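Local structure of ethylbenzene dehydrogenase alpha-subunit (Aromatoleum aromaticum, 2IVF) at residues R851-H855 and S856-T860; T523-D526 and E527-N530. The protein is the large, cofactor-carrying subunit of a molybdopterin oxidoreductase, holding molybdenum, two pterin guanine dinucleotide cofactors and an iron/sulfur cluster. All coordinates share one frame; numbering follows the deposited sequence.

Following the chain from the N terminus, contact 2 comes first: 523-530 spans the end of the loop after helix 504-520 and the first turn of helix 526-540, within the molybdopterin oxidoreductase region. More than three hundred residues later, contact 1 closes a tight loop at 851-860, between strand 843-846 and helix 862-865 in the molybdopterin dinucleotide binding domain. The two are in series, neither nesting nor crossing. Contacts 1 and 2 lie on opposite sides of the chain's centre; the centres of the two contacts are about 41 Å apart. Contact 1 ties a buried loop to the cofactors, whereas contact 2 starts a helix away from them.

Contact 1 of 2, residues R851-H855 and S856-T860; sequences RVSIH and STHLT. With MD1 (phosphoric acid 4-(2-amino-4-oxo-3,4,5,6,-tetrahydro-pteridin-6-yl)-2-hydroxy-3,4-dimercapto-but-3-en-yl ester guanylate ester), chain N.
Ser-853 OG is gripped from two directions: it accepts from His-858 N at 2.9 Å and donates to His-855 O, 2.5 Å away and above that carbonyl's plane. With OG turned away from the backbone N (chi1 178°), the hydroxyl lies beside the serine's own carbonyl carbon and reaches into the bend, where a small polar side chain suits the tight space. The imidazole of His-858 works as an acceptor, ND1 taking the proton of Ile-854 N at 3.0 Å along an almost straight line (175°). Between these bonds runs a type II' turn from Ile-854 to Thr-857, closed by Thr-857 N to Ile-854 O at 3.0 Å. On the apolar side, Leu-859 CD2 presses tightly on Ser-853 CB and meets Val-852 CG2 at 3.8 Å. The two central residues of the turn bond MD1: Ser-856 N bonds O1A and Ser-856 OG bonds O2A, both at 2.8 Å, while His-855 ND1 is hydrogen-bonded to O11. MGD is hydrogen-bonded to the loop backbone at His-855 N and Ser-853 O, and Ile-854 touches the iron/sulfur cluster. This buried loop follows strand 843-846 and leads into helix 862-865, with Thr-857 and His-858 packed against Asn-136 of helix 134-137.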
ATOM      1  N   ARG A 851       3.992   0.164  -0.274  1.00 23.52           N
ATOM      2  CA  ARG A 851       2.812  -0.605  -0.628  1.00 22.96           C
ATOM      3  C   ARG A 851       1.926  -0.765   0.598  1.00 22.34           C
ATOM      4  O   ARG A 851       0.688  -0.667   0.500  1.00 21.98           O
ATOM      5  CB  ARG A 851       3.193  -1.990  -1.065  1.00 23.21           C
ATOM      6  CG  ARG A 851       1.990  -2.876  -1.174  1.00 21.15           C
ATOM      7  CD  ARG A 851       2.357  -4.248  -1.687  1.00 22.84           C
ATOM      8  NE  ARG A 851       2.529  -4.270  -3.102  1.00 21.93           N
ATOM      9  CZ  ARG A 851       3.326  -5.087  -3.760  1.00 21.76           C
ATOM     10  NH1 ARG A 851       4.211  -5.861  -3.136  1.00 22.48           N
ATOM     11  NH2 ARG A 851       3.345  -5.000  -5.070  1.00 22.23           N
ATOM     12  N   VAL A 852       2.554  -0.941   1.759  1.00 23.65           N
ATOM     13  CA  VAL A 852       1.868  -1.581   2.899  1.00 23.26           C
ATOM     14  C   VAL A 852       1.118  -0.591   3.806  1.00 23.81           C
ATOM     15  O   VAL A 852       0.486  -0.969   4.796  1.00 22.09           O
ATOM     16  CB  VAL A 852       2.864  -2.428   3.713  1.00 24.41           C
ATOM     17  CG1 VAL A 852       3.479  -3.514   2.815  1.00 23.89           C
ATOM     18  CG2 VAL A 852       4.002  -1.535   4.301  1.00 22.16           C
ATOM     19  N   SER A 853       1.190   0.679   3.454  1.00 23.87           N
ATOM     20  CA  SER A 853       0.632   1.760   4.263  1.00 24.00           C
ATOM     21  C   SER A 853       0.489   2.962   3.387  1.00 23.38           C
ATOM     22  O   SER A 853       1.208   3.077   2.391  1.00 22.16           O
ATOM     23  CB  SER A 853       1.527   2.091   5.457  1.00 23.95           C
ATOM     24  OG  SER A 853       1.012   3.174   6.241  1.00 24.23           O
ATOM     25  N   ILE A 854      -0.431   3.859   3.764  1.00 24.03           N
ATOM     26  CA  ILE A 854      -0.461   5.217   3.210  1.00 24.44           C
ATOM     27  C   ILE A 854       0.368   6.053   4.219  1.00 24.81           C
ATOM     28  O   ILE A 854      -0.041   6.323   5.373  1.00 24.90           O
ATOM     29  CB  ILE A 854      -1.877   5.778   2.991  1.00 23.06           C
ATOM     30  CG1 ILE A 854      -2.695   4.834   2.095  1.00 25.83           C
ATOM     31  CG2 ILE A 854      -1.829   7.140   2.380  1.00 25.32           C
ATOM     32  CD1 ILE A 854      -2.111   4.622   0.645  1.00 22.39           C
ATOM     33  N   HIS A 855       1.574   6.426   3.804  1.00 24.49           N
ATOM     34  CA  HIS A 855       2.539   7.022   4.732  1.00 24.52           C
ATOM     35  C   HIS A 855       2.661   6.150   5.982  1.00 24.35           C
ATOM     36  O   HIS A 855       2.779   4.941   5.829  1.00 24.27           O
ATOM     37  CB  HIS A 855       2.150   8.472   4.989  1.00 25.15           C
ATOM     38  CG  HIS A 855       1.991   9.199   3.722  1.00 24.29           C
ATOM     39  ND1 HIS A 855       3.068   9.577   2.962  1.00 24.80           N
ATOM     40  CD2 HIS A 855       0.892   9.453   2.982  1.00 26.48           C
ATOM     41  CE1 HIS A 855       2.629  10.115   1.838  1.00 27.31           C
ATOM     42  NE2 HIS A 855       1.316  10.054   1.820  1.00 26.36           N
ATOM     43  N   SER A 856       2.576   6.707   7.205  1.00 24.51           N
ATOM     44  CA  SER A 856       2.700   5.882   8.417  1.00 23.59           C
ATOM     45  C   SER A 856       1.354   5.494   9.012  1.00 23.27           C
ATOM     46  O   SER A 856       1.300   4.892  10.093  1.00 23.12           O
ATOM     47  CB  SER A 856       3.536   6.593   9.490  1.00 22.83           C
ATOM     48  OG  SER A 856       4.790   7.032   8.977  1.00 23.50           O
ATOM     49  N   THR A 857       0.282   5.866   8.337  1.00 22.25           N
ATOM     50  CA  THR A 857      -1.073   5.682   8.836  1.00 22.83           C
ATOM     51  C   THR A 857      -1.342   4.245   9.258  1.00 22.67           C
ATOM     52  O   THR A 857      -2.020   4.018  10.287  1.00 23.55           O
ATOM     53  CB  THR A 857      -2.083   6.152   7.773  1.00 22.29           C
ATOM     54  OG1 THR A 857      -1.908   7.564   7.661  1.00 27.93           O
ATOM     55  CG2 THR A 857      -3.547   5.851   8.151  1.00 22.62           C
ATOM     56  N   HIS A 858      -0.771   3.305   8.514  1.00 22.68           N
ATOM     57  CA  HIS A 858      -1.005   1.871   8.728  1.00 22.87           C
ATOM     58  C   HIS A 858       0.267   1.112   9.121  1.00 22.18           C
ATOM     59  O   HIS A 858       0.251  -0.161   9.265  1.00 23.68           O
ATOM     60  CB  HIS A 858      -1.566   1.238   7.466  1.00 21.84           C
ATOM     61  CG  HIS A 858      -2.647   2.035   6.821  1.00 21.00           C
ATOM     62  ND1 HIS A 858      -2.390   3.041   5.927  1.00 25.09           N
ATOM     63  CD2 HIS A 858      -3.989   1.990   6.962  1.00 21.24           C
ATOM     64  CE1 HIS A 858      -3.530   3.597   5.549  1.00 22.14           C
ATOM     65  NE2 HIS A 858      -4.522   2.943   6.128  1.00 21.73           N
ATOM     66  N   LEU A 859       1.360   1.843   9.311  1.00 23.27           N
ATOM     67  CA  LEU A 859       2.629   1.216   9.645  1.00 23.48           C
ATOM     68  C   LEU A 859       2.682   0.715  11.068  1.00 24.44           C
ATOM     69  O   LEU A 859       3.559  -0.089  11.447  1.00 24.19           O
ATOM     70  CB  LEU A 859       3.811   2.148   9.331  1.00 23.23           C
ATOM     71  CG  LEU A 859       4.167   2.329   7.871  1.00 22.53           C
ATOM     72  CD1 LEU A 859       5.442   3.252   7.735  1.00 24.44           C
ATOM     73  CD2 LEU A 859       4.294   0.953   7.121  1.00 24.97           C
ATOM     74  N   THR A 860       1.758   1.200  11.875  1.00 23.61           N
ATOM     75  CA  THR A 860       1.622   0.719  13.231  1.00 24.23           C
ATOM     76  C   THR A 860       0.315  -0.053  13.405  1.00 23.85           C
ATOM     77  O   THR A 860      -0.177  -0.229  14.530  1.00 24.79           O
ATOM     78  CB  THR A 860       1.791   1.880  14.274  1.00 23.65           C
ATOM     79  OG1 THR A 860       0.944   2.992  13.923  1.00 22.92           O
ATOM     80  CG2 THR A 860       3.260   2.282  14.377  1.00 21.46           C
TER
HETATM   81  PB  MD1 N1987       4.092  12.704   6.646  1.00 16.59           P
HETATM   82  O3B MD1 N1987       3.530  11.248   6.904  1.00 15.03           O
HETATM   83  O1B MD1 N1987       2.952  13.536   6.183  1.00 15.52           O
HETATM   84  O2B MD1 N1987       5.031  13.151   7.699  1.00 15.68           O
HETATM   85  O3A MD1 N1987       5.015  12.450   5.381  1.00 16.15           O
HETATM   86  C10 MD1 N1987       4.532  12.554   4.024  1.00 17.02           C
HETATM   87  C11 MD1 N1987       5.694  12.056   3.181  1.00 17.07           C
HETATM   88  O11 MD1 N1987       5.619  10.596   3.314  1.00 18.30           O
HETATM   89  C12 MD1 N1987       5.483  12.414   1.734  1.00 17.74           C
HETATM   90  S12 MD1 N1987       3.953  12.890   1.135  1.00 18.07           S
HETATM   91  C13 MD1 N1987       6.500  12.305   0.819  1.00 16.61           C
HETATM   92  S13 MD1 N1987       6.282  12.646  -0.819  1.00 15.35           S
HETATM   93  C14 MD1 N1987       7.875  11.907   1.198  1.00 17.48           C
HETATM   94  N15 MD1 N1987       8.428  10.729   0.619  1.00 15.70           N
HETATM   95  C16 MD1 N1987       9.642  10.238   1.025  1.00 15.37           C
HETATM   96  C15 MD1 N1987      10.158   9.163   0.325  1.00 17.69           C
HETATM   97  O14 MD1 N1987       9.545   8.659  -0.654  1.00 14.42           O
HETATM   98  N17 MD1 N1987      11.320   8.666   0.819  1.00 16.59           N
HETATM   99  C17 MD1 N1987      11.973   9.254   1.903  1.00 16.80           C
HETATM  100  N16 MD1 N1987      13.116   8.700   2.282  1.00 15.57           N
HETATM  101  N18 MD1 N1987      11.464  10.329   2.528  1.00 14.92           N
HETATM  102  C20 MD1 N1987      10.323  10.821   2.096  1.00 16.65           C
HETATM  103  N8  MD1 N1987       9.829  11.938   2.690  1.00 14.77           N
HETATM  104  C7  MD1 N1987       8.562  12.544   2.381  1.00 16.37           C
HETATM  105  PA  MD1 N1987       3.316  10.371   8.236  1.00 15.83           P
HETATM  106  O1A MD1 N1987       2.248   9.388   7.881  1.00 15.08           O
HETATM  107  O2A MD1 N1987       4.633   9.825   8.634  1.00 17.48           O
HETATM  108  O5' MD1 N1987       2.808  11.363   9.355  1.00 17.74           O
HETATM  109  C5' MD1 N1987       1.479  11.851   9.208  1.00 16.74           C
HETATM  110  C4' MD1 N1987       0.744  11.669  10.472  1.00 14.91           C
HETATM  111  O4' MD1 N1987      -0.590  12.034  10.139  1.00 17.51           O
HETATM  112  C1' MD1 N1987      -1.400  11.255  11.021  1.00 16.62           C
HETATM  113  N9  MD1 N1987      -2.806  11.140  10.610  1.00 17.49           N
HETATM  114  C4  MD1 N1987      -3.789  11.804  11.198  1.00 17.93           C
HETATM  115  N3  MD1 N1987      -3.740  12.697  12.215  1.00 16.65           N
HETATM  116  C2  MD1 N1987      -4.860  13.271  12.656  1.00 16.66           C
HETATM  117  N2  MD1 N1987      -4.820  14.180  13.667  1.00 16.03           N
HETATM  118  N1  MD1 N1987      -6.059  12.866  12.104  1.00 18.55           N
HETATM  119  C6  MD1 N1987      -6.180  11.966  11.073  1.00 15.70           C
HETATM  120  O6  MD1 N1987      -7.294  11.728  10.606  1.00 16.51           O
HETATM  121  C5  MD1 N1987      -4.989  11.409  10.583  1.00 17.73           C
HETATM  122  N7  MD1 N1987      -4.688  10.513   9.649  1.00 15.71           N
HETATM  123  C8  MD1 N1987      -3.359  10.369   9.669  1.00 16.68           C
HETATM  124  C2' MD1 N1987      -0.755   9.873  11.017  1.00 17.27           C
HETATM  125  O2' MD1 N1987      -1.051   9.090  12.200  1.00 18.21           O
HETATM  126  C3' MD1 N1987       0.739  10.180  10.838  1.00 16.04           C
HETATM  127  O3' MD1 N1987       1.490   9.972  12.063  1.00 15.84           O
HETATM  128  O   HOH W   1       1.399  -1.931   7.380  1.00 14.23           O

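Contact 2 of 2, residues T523-D526 and E527-N530; sequences TSTD and EMGN
A capping box formed by Thr-525 and Met-528 opens helix 526-540, with Thr-525 at the N-cap. Its OG1 accepts a weak bond from Met-528 N at 3.4 Å; this N-H has no helical carbonyl one full turn back, and Thr-525 O also takes it weakly. A chi1 of 58° sets OG1 between the backbone N and the carbonyl carbon, facing the helix start, and the hydroxyl donates to a water that in turn donates to Glu-527 OE2. The extended chain of Met-528 runs back alongside the cap and returns the bond, SD accepting weakly from Thr-525 N at 3.5 Å (165°), while CG comes to 3.3 Å from Thr-525 OG1. Regular helical bonding then begins, Gly-529 N reaching Thr-525 O at 3.0 Å and Asn-530 N reaching Asp-526 O at 2.8 Å. Acidic side chains suit this first turn, where the helix dipole would probably favour negative charge: Asp-526 OD1 takes a weak bond from Glu-527 N (2.7 Å) and a salt bridge from Lys-803, and Glu-527 has one with Lys-234. The cap ends the loop from helix 504-520, and the first turns touch helix 777-781 through Tyr-780, which meets Asp-526, Glu-527 and Asn-530.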
ATOM      1  N   THR A 523       0.789  41.676 -23.148  1.00 33.49           N
ATOM      2  CA  THR A 523       0.793  40.376 -23.802  1.00 33.13           C
ATOM      3  C   THR A 523       0.629  39.281 -22.760  1.00 32.25           C
ATOM      4  O   THR A 523       0.512  38.093 -23.099  1.00 33.25           O
ATOM      5  CB  THR A 523       2.086  40.162 -24.627  1.00 33.40           C
ATOM      6  OG1 THR A 523       3.213  40.170 -23.756  1.00 33.65           O
ATOM      7  CG2 THR A 523       2.258  41.283 -25.679  1.00 33.63           C
ATOM      8  N   SER A 524       0.584  39.688 -21.489  1.00 31.06           N
ATOM      9  CA  SER A 524       0.449  38.756 -20.384  1.00 29.99           C
ATOM     10  C   SER A 524      -0.868  38.010 -20.473  1.00 28.90           C
ATOM     11  O   SER A 524      -1.841  38.542 -20.989  1.00 28.26           O
ATOM     12  CB  SER A 524       0.491  39.489 -19.042  1.00 30.20           C
ATOM     13  OG  SER A 524       1.764  40.059 -18.826  1.00 30.52           O
ATOM     14  N   THR A 525      -0.872  36.784 -19.953  1.00 27.64           N
ATOM     15  CA  THR A 525      -2.076  35.944 -19.887  1.00 26.65           C
ATOM     16  C   THR A 525      -2.639  35.870 -18.476  1.00 25.75           C
ATOM     17  O   THR A 525      -1.983  36.215 -17.481  1.00 24.30           O
ATOM     18  CB  THR A 525      -1.769  34.521 -20.314  1.00 26.22           C
ATOM     19  OG1 THR A 525      -0.745  34.002 -19.461  1.00 25.78           O
ATOM     20  CG2 THR A 525      -1.294  34.468 -21.762  1.00 26.19           C
ATOM     21  N   ASP A 526      -3.868  35.375 -18.388  1.00 25.36           N
ATOM     22  CA  ASP A 526      -4.485  35.103 -17.094  1.00 24.61           C
ATOM     23  C   ASP A 526      -3.568  34.266 -16.212  1.00 24.05           C
ATOM     24  O   ASP A 526      -3.423  34.521 -15.002  1.00 22.65           O
ATOM     25  CB  ASP A 526      -5.859  34.435 -17.276  1.00 25.04           C
ATOM     26  CG  ASP A 526      -5.854  33.303 -18.320  1.00 27.01           C
ATOM     27  OD1 ASP A 526      -4.807  32.696 -18.632  1.00 22.74           O
ATOM     28  OD2 ASP A 526      -6.945  33.029 -18.846  1.00 30.74           O
ATOM     29  N   GLU A 527      -2.930  33.280 -16.836  1.00 23.16           N
ATOM     30  CA  GLU A 527      -2.062  32.349 -16.128  1.00 23.24           C
ATOM     31  C   GLU A 527      -0.952  33.113 -15.421  1.00 22.11           C
ATOM     32  O   GLU A 527      -0.606  32.828 -14.278  1.00 21.54           O
ATOM     33  CB  GLU A 527      -1.469  31.344 -17.113  1.00 23.13           C
ATOM     34  CG  GLU A 527      -0.519  30.370 -16.466  1.00 24.23           C
ATOM     35  CD  GLU A 527      -0.073  29.245 -17.361  1.00 24.77           C
ATOM     36  OE1 GLU A 527       0.466  28.267 -16.781  1.00 24.94           O
ATOM     37  OE2 GLU A 527      -0.249  29.332 -18.603  1.00 28.27           O
ATOM     38  N   MET A 528      -0.451  34.141 -16.088  1.00 22.73           N
ATOM     39  CA  MET A 528       0.625  34.976 -15.546  1.00 23.17           C
ATOM     40  C   MET A 528       0.130  35.897 -14.424  1.00 23.25           C
ATOM     41  O   MET A 528       0.811  36.092 -13.399  1.00 23.28           O
ATOM     42  CB  MET A 528       1.221  35.797 -16.675  1.00 23.48           C
ATOM     43  CG  MET A 528       1.915  34.932 -17.711  1.00 22.52           C
ATOM     44  SD  MET A 528       2.437  35.877 -19.127  1.00 23.36           S
ATOM     45  CE  MET A 528       2.712  34.569 -20.296  1.00 24.04           C
ATOM     46  N   GLY A 529      -1.062  36.436 -14.603  1.00 23.15           N
ATOM     47  CA  GLY A 529      -1.694  37.245 -13.567  1.00 24.19           C
ATOM     48  C   GLY A 529      -1.883  36.418 -12.314  1.00 24.59           C
ATOM     49  O   GLY A 529      -1.626  36.885 -11.200  1.00 25.01           O
ATOM     50  N   ASN A 530      -2.334  35.187 -12.494  1.00 25.57           N
ATOM     51  CA  ASN A 530      -2.547  34.264 -11.362  1.00 26.15           C
ATOM     52  C   ASN A 530      -1.253  33.927 -10.595  1.00 26.85           C
ATOM     53  O   ASN A 530      -1.239  33.916  -9.357  1.00 27.37           O
ATOM     54  CB  ASN A 530      -3.264  33.013 -11.848  1.00 26.31           C
ATOM     55  CG  ASN A 530      -3.333  31.937 -10.793  1.00 27.84           C
ATOM     56  OD1 ASN A 530      -2.487  31.028 -10.735  1.00 26.68           O
ATOM     57  ND2 ASN A 530      -4.333  32.049  -9.921  1.00 32.23           N
TER
HETATM   58  O   HOH W   2       0.026  31.499 -20.157  1.00 23.71           O